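Local coordinates for protein Polyphosphate:AMP phosphotransferase (Pseudomonas aeruginosa PAO1, PDB 3CZP) that uses inorganic polyphosphate as phosphate donor to convert AMP to ADP and, less efficiently, GMP to GDP, with magnesium as cofactor, at residues 379-382 against 383-386; 453-456 against 457-461; 180-183 against 184-187; 122-125 against 126-129. All coordinates share one frame; numbering follows the deposited sequence.

Contact 1 (379-382 against 383-386); sequences FCAP and ADWL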
loop_
_atom_site.group_PDB
_atom_site.type_symbol
_atom_site.label_atom_id
_atom_site.label_comp_id
_atom_site.label_asym_id
_atom_site.label_seq_id
_atom_site.Cartn_x
_atom_site.Cartn_y
_atom_site.Cartn_z
ATOM N N PHE A 379 -11.604 8.522 22.248
ATOM C CA PHE A 379 -11.724 8.282 20.830
ATOM C C PHE A 379 -11.995 6.797 20.581
ATOM O O PHE A 379 -12.278 6.392 19.445
ATOM C CB PHE A 379 -10.483 8.776 20.079
ATOM C CG PHE A 379 -10.269 10.278 20.140
ATOM C CD1 PHE A 379 -11.347 11.174 20.186
ATOM C CD2 PHE A 379 -8.989 10.794 20.114
ATOM C CE1 PHE A 379 -11.144 12.574 20.228
ATOM C CE2 PHE A 379 -8.770 12.191 20.161
ATOM C CZ PHE A 379 -9.860 13.075 20.221
ATOM N N CYS A 380 -11.861 5.990 21.629
ATOM C CA CYS A 380 -12.243 4.578 21.597
ATOM C C CYS A 380 -12.901 4.259 22.961
ATOM O O CYS A 380 -12.768 5.043 23.910
ATOM C CB CYS A 380 -11.026 3.667 21.320
ATOM S SG CYS A 380 -9.865 3.524 22.705
ATOM N N ALA A 381 -13.579 3.114 23.052
ATOM C CA ALA A 381 -14.282 2.711 24.277
ATOM C C ALA A 381 -13.277 2.161 25.277
ATOM O O ALA A 381 -12.214 1.660 24.887
ATOM C CB ALA A 381 -15.349 1.638 23.951
ATOM N N PRO A 382 -13.599 2.256 26.578
ATOM C CA PRO A 382 -12.807 1.561 27.614
ATOM C C PRO A 382 -12.402 0.111 27.298
ATOM O O PRO A 382 -11.263 -0.233 27.535
ATOM C CB PRO A 382 -13.710 1.633 28.856
ATOM C CG PRO A 382 -14.499 2.888 28.650
ATOM C CD PRO A 382 -14.665 3.089 27.168
ATOM N N ALA A 383 -13.316 -0.723 26.798
ATOM C CA ALA A 383 -12.977 -2.101 26.347
ATOM C C ALA A 383 -11.836 -2.113 25.319
ATOM O O ALA A 383 -10.971 -3.015 25.326
ATOM C CB ALA A 383 -14.248 -2.832 25.767
ATOM N N ASP A 384 -11.850 -1.121 24.430
ATOM C CA ASP A 384 -10.884 -1.036 23.319
ATOM C C ASP A 384 -9.491 -0.731 23.838
ATOM O O ASP A 384 -8.531 -1.403 23.463
ATOM C CB ASP A 384 -11.302 0.013 22.255
ATOM C CG ASP A 384 -12.665 -0.295 21.613
ATOM O OD1 ASP A 384 -13.014 -1.492 21.427
ATOM O OD2 ASP A 384 -13.394 0.683 21.316
ATOM N N TRP A 385 -9.352 0.238 24.735
ATOM C CA TRP A 385 -7.995 0.468 25.258
ATOM C C TRP A 385 -7.544 -0.604 26.270
ATOM O O TRP A 385 -6.365 -0.892 26.317
ATOM C CB TRP A 385 -7.712 1.922 25.682
ATOM C CG TRP A 385 -8.545 2.494 26.800
ATOM C CD1 TRP A 385 -9.615 3.281 26.643
ATOM C CD2 TRP A 385 -8.348 2.348 28.207
ATOM N NE1 TRP A 385 -10.134 3.631 27.853
ATOM C CE2 TRP A 385 -9.378 3.059 28.842
ATOM C CE3 TRP A 385 -7.425 1.654 28.998
ATOM C CZ2 TRP A 385 -9.502 3.134 30.235
ATOM C CZ3 TRP A 385 -7.536 1.722 30.380
ATOM C CH2 TRP A 385 -8.572 2.465 30.995
ATOM N N LEU A 386 -8.461 -1.250 27.018
ATOM C CA LEU A 386 -8.057 -2.254 28.018
ATOM C C LEU A 386 -7.453 -3.484 27.372
ATOM O O LEU A 386 -6.511 -4.109 27.910
ATOM C CB LEU A 386 -9.254 -2.695 28.876
ATOM C CG LEU A 386 -9.626 -1.730 29.992
ATOM C CD1 LEU A 386 -11.036 -2.022 30.514
ATOM C CD2 LEU A 386 -8.585 -1.801 31.095
#

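Contact 2 (453-456 against 457-461); sequences VGDM and VDRTS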
loop_
_atom_site.group_PDB
_atom_site.type_symbol
_atom_site.label_atom_id
_atom_site.label_comp_id
_atom_site.label_asym_id
_atom_site.label_seq_id
_atom_site.Cartn_x
_atom_site.Cartn_y
_atom_site.Cartn_z
ATOM N N VAL A 453 0.154 6.940 31.530
ATOM C CA VAL A 453 1.570 6.561 31.287
ATOM C C VAL A 453 1.993 5.504 32.299
ATOM O O VAL A 453 2.615 4.510 31.934
ATOM C CB VAL A 453 2.521 7.799 31.315
ATOM C CG1 VAL A 453 4.007 7.411 31.199
ATOM C CG2 VAL A 453 2.114 8.721 30.178
ATOM N N GLY A 454 1.587 5.672 33.548
ATOM C CA GLY A 454 1.819 4.669 34.569
ATOM C C GLY A 454 1.297 3.292 34.235
ATOM O O GLY A 454 2.001 2.299 34.399
ATOM N N ASP A 455 0.048 3.221 33.786
ATOM C CA ASP A 455 -0.555 1.960 33.394
ATOM C C ASP A 455 0.111 1.350 32.211
ATOM O O ASP A 455 0.320 0.132 32.181
ATOM C CB ASP A 455 -2.033 2.134 33.074
ATOM C CG ASP A 455 -2.830 2.482 34.274
ATOM O OD1 ASP A 455 -2.326 2.285 35.410
ATOM O OD2 ASP A 455 -3.978 2.923 34.104
HETATM N N MSE A 456 0.417 2.190 31.227
HETATM C CA MSE A 456 1.100 1.767 30.028
HETATM C C MSE A 456 2.407 1.075 30.371
HETATM O O MSE A 456 2.649 -0.040 29.971
HETATM C CB MSE A 456 1.383 2.985 29.131
HETATM C CG MSE A 456 2.291 2.727 27.938
HETATM SE SE MSE A 456 2.391 4.376 26.896
HETATM C CE MSE A 456 3.763 5.231 27.933
ATOM N N VAL A 457 3.245 1.758 31.133
ATOM C CA VAL A 457 4.534 1.218 31.567
ATOM C C VAL A 457 4.387 -0.079 32.397
ATOM O O VAL A 457 5.029 -1.105 32.105
ATOM C CB VAL A 457 5.356 2.323 32.312
ATOM C CG1 VAL A 457 6.691 1.751 32.879
ATOM C CG2 VAL A 457 5.604 3.497 31.354
ATOM N N ASP A 458 3.512 -0.079 33.391
ATOM C CA ASP A 458 3.208 -1.310 34.090
ATOM C C ASP A 458 2.799 -2.489 33.197
ATOM O O ASP A 458 3.255 -3.618 33.396
ATOM C CB ASP A 458 2.068 -1.076 35.067
ATOM C CG ASP A 458 1.682 -2.329 35.802
ATOM O OD1 ASP A 458 2.528 -2.835 36.588
ATOM O OD2 ASP A 458 0.536 -2.808 35.608
ATOM N N ARG A 459 1.923 -2.246 32.218
ATOM C CA ARG A 459 1.313 -3.342 31.476
ATOM C C ARG A 459 2.114 -3.729 30.215
ATOM O O ARG A 459 1.946 -4.825 29.680
ATOM C CB ARG A 459 -0.130 -2.980 31.104
ATOM C CG ARG A 459 -0.949 -2.290 32.210
ATOM C CD ARG A 459 -2.085 -3.108 32.789
ATOM N NE ARG A 459 -3.310 -2.300 32.816
ATOM C CZ ARG A 459 -3.714 -1.511 33.810
ATOM N NH1 ARG A 459 -3.023 -1.412 34.945
ATOM N NH2 ARG A 459 -4.839 -0.818 33.661
ATOM N N THR A 460 2.968 -2.832 29.711
ATOM C CA THR A 460 3.681 -3.081 28.424
ATOM C C THR A 460 5.194 -2.871 28.515
ATOM O O THR A 460 5.885 -2.920 27.516
ATOM C CB THR A 460 3.127 -2.194 27.221
ATOM O OG1 THR A 460 3.330 -0.796 27.515
ATOM C CG2 THR A 460 1.601 -2.408 26.954
ATOM N N SER A 461 5.722 -2.621 29.696
ATOM C CA SER A 461 7.197 -2.628 29.825
ATOM C C SER A 461 7.631 -4.042 30.119
ATOM O O SER A 461 7.587 -4.465 31.254
ATOM C CB SER A 461 7.686 -1.707 30.907
ATOM O OG SER A 461 9.089 -1.597 30.773
#

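Contact 3 (180-183 against 184-187); sequences PLDW and KQSE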
loop_
_atom_site.group_PDB
_atom_site.type_symbol
_atom_site.label_atom_id
_atom_site.label_comp_id
_atom_site.label_asym_id
_atom_site.label_seq_id
_atom_site.Cartn_x
_atom_site.Cartn_y
_atom_site.Cartn_z
ATOM N N PRO A 180 1.869 -28.799 -1.425
ATOM C CA PRO A 180 3.266 -29.239 -1.248
ATOM C C PRO A 180 3.432 -30.614 -0.546
ATOM O O PRO A 180 4.523 -31.208 -0.616
ATOM C CB PRO A 180 3.895 -28.101 -0.435
ATOM C CG PRO A 180 2.767 -27.457 0.284
ATOM C CD PRO A 180 1.507 -27.704 -0.502
ATOM N N LEU A 181 2.360 -31.107 0.094
ATOM C CA LEU A 181 2.338 -32.452 0.723
ATOM C C LEU A 181 1.932 -33.553 -0.277
ATOM O O LEU A 181 1.082 -33.321 -1.158
ATOM C CB LEU A 181 1.353 -32.496 1.911
ATOM C CG LEU A 181 1.625 -31.707 3.195
ATOM C CD1 LEU A 181 0.409 -31.814 4.114
ATOM C CD2 LEU A 181 2.912 -32.172 3.901
ATOM N N ASP A 182 2.534 -34.740 -0.127
ATOM C CA ASP A 182 2.192 -35.914 -0.950
ATOM C C ASP A 182 1.074 -36.675 -0.261
ATOM O O ASP A 182 1.317 -37.510 0.605
ATOM C CB ASP A 182 3.413 -36.835 -1.154
ATOM C CG ASP A 182 3.124 -38.027 -2.096
ATOM O OD1 ASP A 182 1.950 -38.286 -2.456
ATOM O OD2 ASP A 182 4.095 -38.710 -2.485
ATOM N N TRP A 183 -0.141 -36.395 -0.681
ATOM C CA TRP A 183 -1.296 -37.001 -0.089
ATOM C C TRP A 183 -1.467 -38.489 -0.419
ATOM O O TRP A 183 -2.304 -39.136 0.149
ATOM C CB TRP A 183 -2.528 -36.178 -0.422
ATOM C CG TRP A 183 -2.551 -34.845 0.253
ATOM C CD1 TRP A 183 -1.986 -33.712 -0.180
ATOM C CD2 TRP A 183 -3.165 -34.536 1.492
ATOM N NE1 TRP A 183 -2.202 -32.712 0.694
ATOM C CE2 TRP A 183 -2.936 -33.194 1.738
ATOM C CE3 TRP A 183 -3.884 -35.270 2.415
ATOM C CZ2 TRP A 183 -3.388 -32.574 2.867
ATOM C CZ3 TRP A 183 -4.335 -34.654 3.514
ATOM C CH2 TRP A 183 -4.096 -33.322 3.735
ATOM N N LYS A 184 -0.646 -39.021 -1.321
ATOM C CA LYS A 184 -0.631 -40.458 -1.631
ATOM C C LYS A 184 -0.092 -41.297 -0.474
ATOM O O LYS A 184 -0.488 -42.443 -0.287
ATOM C CB LYS A 184 0.202 -40.765 -2.875
ATOM C CG LYS A 184 -0.348 -40.238 -4.164
ATOM C CD LYS A 184 0.541 -40.558 -5.361
ATOM C CE LYS A 184 -0.106 -40.007 -6.632
ATOM N NZ LYS A 184 0.700 -40.249 -7.852
ATOM N N GLN A 185 0.818 -40.708 0.285
ATOM C CA GLN A 185 1.339 -41.332 1.475
ATOM C C GLN A 185 0.301 -41.305 2.584
ATOM O O GLN A 185 -0.236 -40.277 2.932
ATOM C CB GLN A 185 2.624 -40.632 1.901
ATOM C CG GLN A 185 3.845 -41.190 1.236
ATOM C CD GLN A 185 4.739 -40.142 0.609
ATOM O OE1 GLN A 185 4.996 -40.176 -0.585
ATOM N NE2 GLN A 185 5.234 -39.221 1.417
ATOM N N SER A 186 0.030 -42.480 3.111
ATOM C CA SER A 186 -0.963 -42.728 4.168
ATOM C C SER A 186 -0.662 -41.896 5.409
ATOM O O SER A 186 -1.564 -41.350 6.014
ATOM C CB SER A 186 -0.969 -44.227 4.546
ATOM O OG SER A 186 -1.962 -44.511 5.526
ATOM N N GLU A 187 0.615 -41.870 5.794
ATOM C CA GLU A 187 1.097 -41.094 6.944
ATOM C C GLU A 187 0.754 -39.605 6.844
ATOM O O GLU A 187 0.425 -38.987 7.861
ATOM C CB GLU A 187 2.623 -41.291 7.146
ATOM C CG GLU A 187 3.454 -41.293 5.830
ATOM C CD GLU A 187 4.940 -40.992 6.027
ATOM O OE1 GLU A 187 5.339 -39.830 5.780
ATOM O OE2 GLU A 187 5.706 -41.918 6.403
#

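Contact 4 (122-125 against 126-129); sequences HIKE and AKLD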
loop_
_atom_site.group_PDB
_atom_site.type_symbol
_atom_site.label_atom_id
_atom_site.label_comp_id
_atom_site.label_asym_id
_atom_site.label_seq_id
_atom_site.Cartn_x
_atom_site.Cartn_y
_atom_site.Cartn_z
ATOM N N HIS A 122 9.284 -29.490 9.937
ATOM C CA HIS A 122 10.042 -28.250 9.966
ATOM C C HIS A 122 10.026 -27.578 11.337
ATOM O O HIS A 122 10.989 -26.949 11.690
ATOM C CB HIS A 122 9.570 -27.292 8.907
ATOM C CG HIS A 122 9.649 -27.873 7.535
ATOM N ND1 HIS A 122 8.927 -27.384 6.472
ATOM C CD2 HIS A 122 10.350 -28.935 7.063
ATOM C CE1 HIS A 122 9.177 -28.127 5.404
ATOM N NE2 HIS A 122 10.031 -29.075 5.738
ATOM N N ILE A 123 8.938 -27.711 12.093
ATOM C CA ILE A 123 8.836 -27.132 13.426
ATOM C C ILE A 123 8.479 -28.216 14.441
ATOM O O ILE A 123 7.898 -29.240 14.097
ATOM C CB ILE A 123 7.807 -25.979 13.515
ATOM C CG1 ILE A 123 6.355 -26.436 13.177
ATOM C CG2 ILE A 123 8.214 -24.771 12.642
ATOM C CD1 ILE A 123 5.332 -25.339 13.413
ATOM N N LYS A 124 8.832 -27.970 15.694
ATOM C CA LYS A 124 8.601 -28.907 16.791
ATOM C C LYS A 124 7.210 -28.685 17.381
ATOM O O LYS A 124 6.612 -27.647 17.126
ATOM C CB LYS A 124 9.648 -28.697 17.890
ATOM C CG LYS A 124 11.064 -29.012 17.501
ATOM C CD LYS A 124 11.976 -28.548 18.623
ATOM C CE LYS A 124 13.374 -29.144 18.527
ATOM N NZ LYS A 124 14.221 -28.795 19.762
ATOM N N GLU A 125 6.747 -29.631 18.203
ATOM C CA GLU A 125 5.481 -29.516 18.951
ATOM C C GLU A 125 5.334 -28.150 19.647
ATOM O O GLU A 125 4.294 -27.466 19.462
ATOM C CB GLU A 125 5.354 -30.649 19.997
ATOM C CG GLU A 125 4.141 -30.479 21.026
ATOM C CD GLU A 125 4.069 -31.557 22.167
ATOM O OE1 GLU A 125 4.253 -32.759 21.865
ATOM O OE2 GLU A 125 3.823 -31.174 23.369
ATOM N N ALA A 126 6.345 -27.727 20.421
ATOM C CA ALA A 126 6.251 -26.429 21.112
ATOM C C ALA A 126 5.962 -25.255 20.154
ATOM O O ALA A 126 5.186 -24.348 20.476
ATOM C CB ALA A 126 7.518 -26.143 21.935
ATOM N N LYS A 127 6.573 -25.268 18.976
ATOM C CA LYS A 127 6.437 -24.148 18.059
ATOM C C LYS A 127 5.069 -24.175 17.394
ATOM O O LYS A 127 4.444 -23.125 17.263
ATOM C CB LYS A 127 7.577 -24.108 17.060
ATOM C CG LYS A 127 8.905 -23.801 17.785
ATOM C CD LYS A 127 10.119 -23.880 16.818
ATOM C CE LYS A 127 10.740 -25.271 16.793
ATOM N NZ LYS A 127 11.231 -25.628 15.461
ATOM N N LEU A 128 4.555 -25.374 17.088
ATOM C CA LEU A 128 3.173 -25.473 16.668
ATOM C C LEU A 128 2.220 -24.930 17.729
ATOM O O LEU A 128 1.271 -24.242 17.397
ATOM C CB LEU A 128 2.745 -26.889 16.332
ATOM C CG LEU A 128 1.275 -27.019 15.890
ATOM C CD1 LEU A 128 0.962 -26.252 14.605
ATOM C CD2 LEU A 128 0.838 -28.505 15.729
ATOM N N ASP A 129 2.449 -25.273 18.993
ATOM C CA ASP A 129 1.567 -24.791 20.058
ATOM C C ASP A 129 1.575 -23.254 20.160
ATOM O O ASP A 129 0.530 -22.603 20.464
ATOM C CB ASP A 129 1.924 -25.456 21.369
ATOM C CG ASP A 129 1.515 -26.952 21.404
ATOM O OD1 ASP A 129 0.898 -27.492 20.418
ATOM O OD2 ASP A 129 1.800 -27.584 22.433
#

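Contact 1 (379-382 against 383-386)
The indole of Trp385 overlaps the backbone of Pro382, its NE1 lying 3.4 Å from Pro382 CA, so that the proline meets it through CA and its carbonyl, with CB farther off. Pro382 O sits 3.8 Å above the ring plane, offset toward the rim, and Leu386 CG approaches the same face. A first torsion of 62°, which wedges CG of Trp385 between its own backbone N and carbonyl carbon, swings the indole back toward the residues just before the helix. There Cys380 comes to the edge of the indole, in its plane, with SG 4.0 Å from Trp385 CD1; this is a sulfur-aromatic contact at the edge, not over a face. Asp384, with CG beside its backbone N (chi1 -60°), reaches back to Ala381. Its OD2 takes the backbone N-H of Ala381 at 3.0 Å, on the anti side of the carboxylate and 32° out of its plane, while OD1 forms a salt bridge with Arg387. Ala381 O in turn accepts Trp385 N at 3.2 Å and, weakly, Asp384 N. Beyond the segments, Arg375 of helix 370-377 makes a cation-pi contact with Trp385. Ala381 is the N-cap of helix 382-402. The Asp384 bond is thus one half of a capping box, and Cys380 and Trp385 stand at N' and N4, as in a hydrophobic staple, together a typical helix start.

Contact 2 (453-456 against 457-461)
Met456 O is gripped twice by Thr460, which gives it both its backbone N, at 2.8 Å, and its hydroxyl OG1, at 2.7 Å. The backbone donor arrives nearly in line with the carbonyl, whereas OG1 comes from above the carbonyl plane, 49° out of it. A chi1 of 62° sets OG1 back over the preceding helical turn, where it also brushes Met456 CG; Met456 is modelled as selenomethionine. On another flank, Asp455 and Arg459 run side by side. In the Arg459 conformer described here, one of two, carboxylate and guanidinium are stacked with their planes 25° apart. Asp455 OD1 lies 3.8 Å from Arg459 NH1, a long salt bridge of charges alone, since OD1 lies well out of the guanidinium plane and no N-H points at it. Asp455 has firmer partners in Arg375, through OD2, and Asn258, through OD1, while Arg459 makes a cation-pi contact with Tyr389 of helix 382-402. Val453 CG1 and Val457 CG2 touch at 4.2 Å. Because the Thr460 hydroxyl spends its proton on Met456 O, it can accept Trp467 NE1; the buried hydroxyl thus both donates and accepts, tying the helix end to strand 467-471, whereas the Asp455-Arg459 attraction is probably weak.

Contact 3 (180-183 against 184-187)
Asp182 lies slantwise to Lys184, the carboxylate reaching forward to the lysine's backbone and not to its ammonium. With CG anti to the backbone N (chi1 -176°), Asp182 brings OD1 within 2.9 Å of Lys184 N. That N-H meets OD1 on the anti side, 34° out of the carboxylate plane, and closes an Asx turn. The base of the lysine chain packs beside the same oxygen, Lys184 CB standing 3.1 Å from Asp182 OD1; from there the extended chain carries NZ off, to 5.9 Å from that OD1. Gln185 stands differently, its side chain crossing Asp182 at about a right angle, with amide and carboxylate planes 66° apart. The amide ends beside Asp182 OD2, but its modelled orientation is probably turned over, so which of its atoms faces the carboxylate is doubtful. Asp182 also opens the type I beta turn that ends at Gln185, whose N-H bonds Asp182 O at 3.3 Å, from above the carbonyl plane. Trp183, at the second position of this turn, points its indole the other way: its NE1 bonds Ser179 OG, and its ring meets Phe192 of helix 186-203 edge-to-face. Gln185 is the N-cap of that helix, so the turn leads straight into it. Chemically, Asp182 acts chiefly as an acceptor that fixes the turn's backbone, and any attraction to the distant Lys184 ammonium is likely to be weak.

Contact 4 (122-125 against 126-129)
Lys127 folds its tail back across Lys124, laying CE 3.8 Å from Lys124 CB, so that the two lysines meet through their aliphatic parts. The bend at chi3 (-92°) delivers this: Lys127 NZ ends 3.5 Å from Ile123 CA, beside the backbone before the helix, while the extended Lys124 chain leads its own NZ away to 6.1 Å from Lys127 NZ. The Ile123 side chain reaches over the helix start. Its chi1 of 62° places CG1 between the backbone N and the carbonyl carbon, and CD1 arrives 4.2 Å from Leu128 CB. Since Lys124 is the N-cap of helix 125-144, Ile123 and Leu128 hold the N' and N4 positions and form a hydrophobic staple. The backbone fixes this spacing, as Lys124 O accepts Leu128 N at 3.1 Å and, more weakly, Lys127 N, and Glu125 O accepts Asp129 N. One turn apart, the side chains of Glu125 and Asp129 pass at a slant with OE2 and OD2 4.2 Å from each other, their carboxylate planes 40° apart. These like charges probably repel mildly. Arginines lie close to both: Glu125 touches Arg118, and Asp129 touches Arg198 and forms a long, weak ion pair with Arg202. Farther out, helix 110-119 backs the staple, Ala117 meeting Ile123 and Met114 meeting Leu128, while Tyr195 of helix 186-203 packs on the buried leucine.

Along the chain the order is contact 4, contact 3, contact 1, contact 2, the first two in the N-terminal PPK2 region and the others in the C-terminal one. Each region has a five-stranded parallel sheet with strand order 2-3-1-4-5. Contacts 4 and 1 open the helices that lead into strands 148-155 and 404-412; contact 3 starts helix 186-203, and contact 2 ends helix 446-460, before strands 210-214 and 467-471. Centres lie about 20 Å apart for contacts 3 and 4 and about 16 Å for 1 and 2, but 31 to 49 Å between regions. Matching helix starts in contacts 4 and 1 fit two fused PPK2 domains, of which the N-terminal one seems inactive.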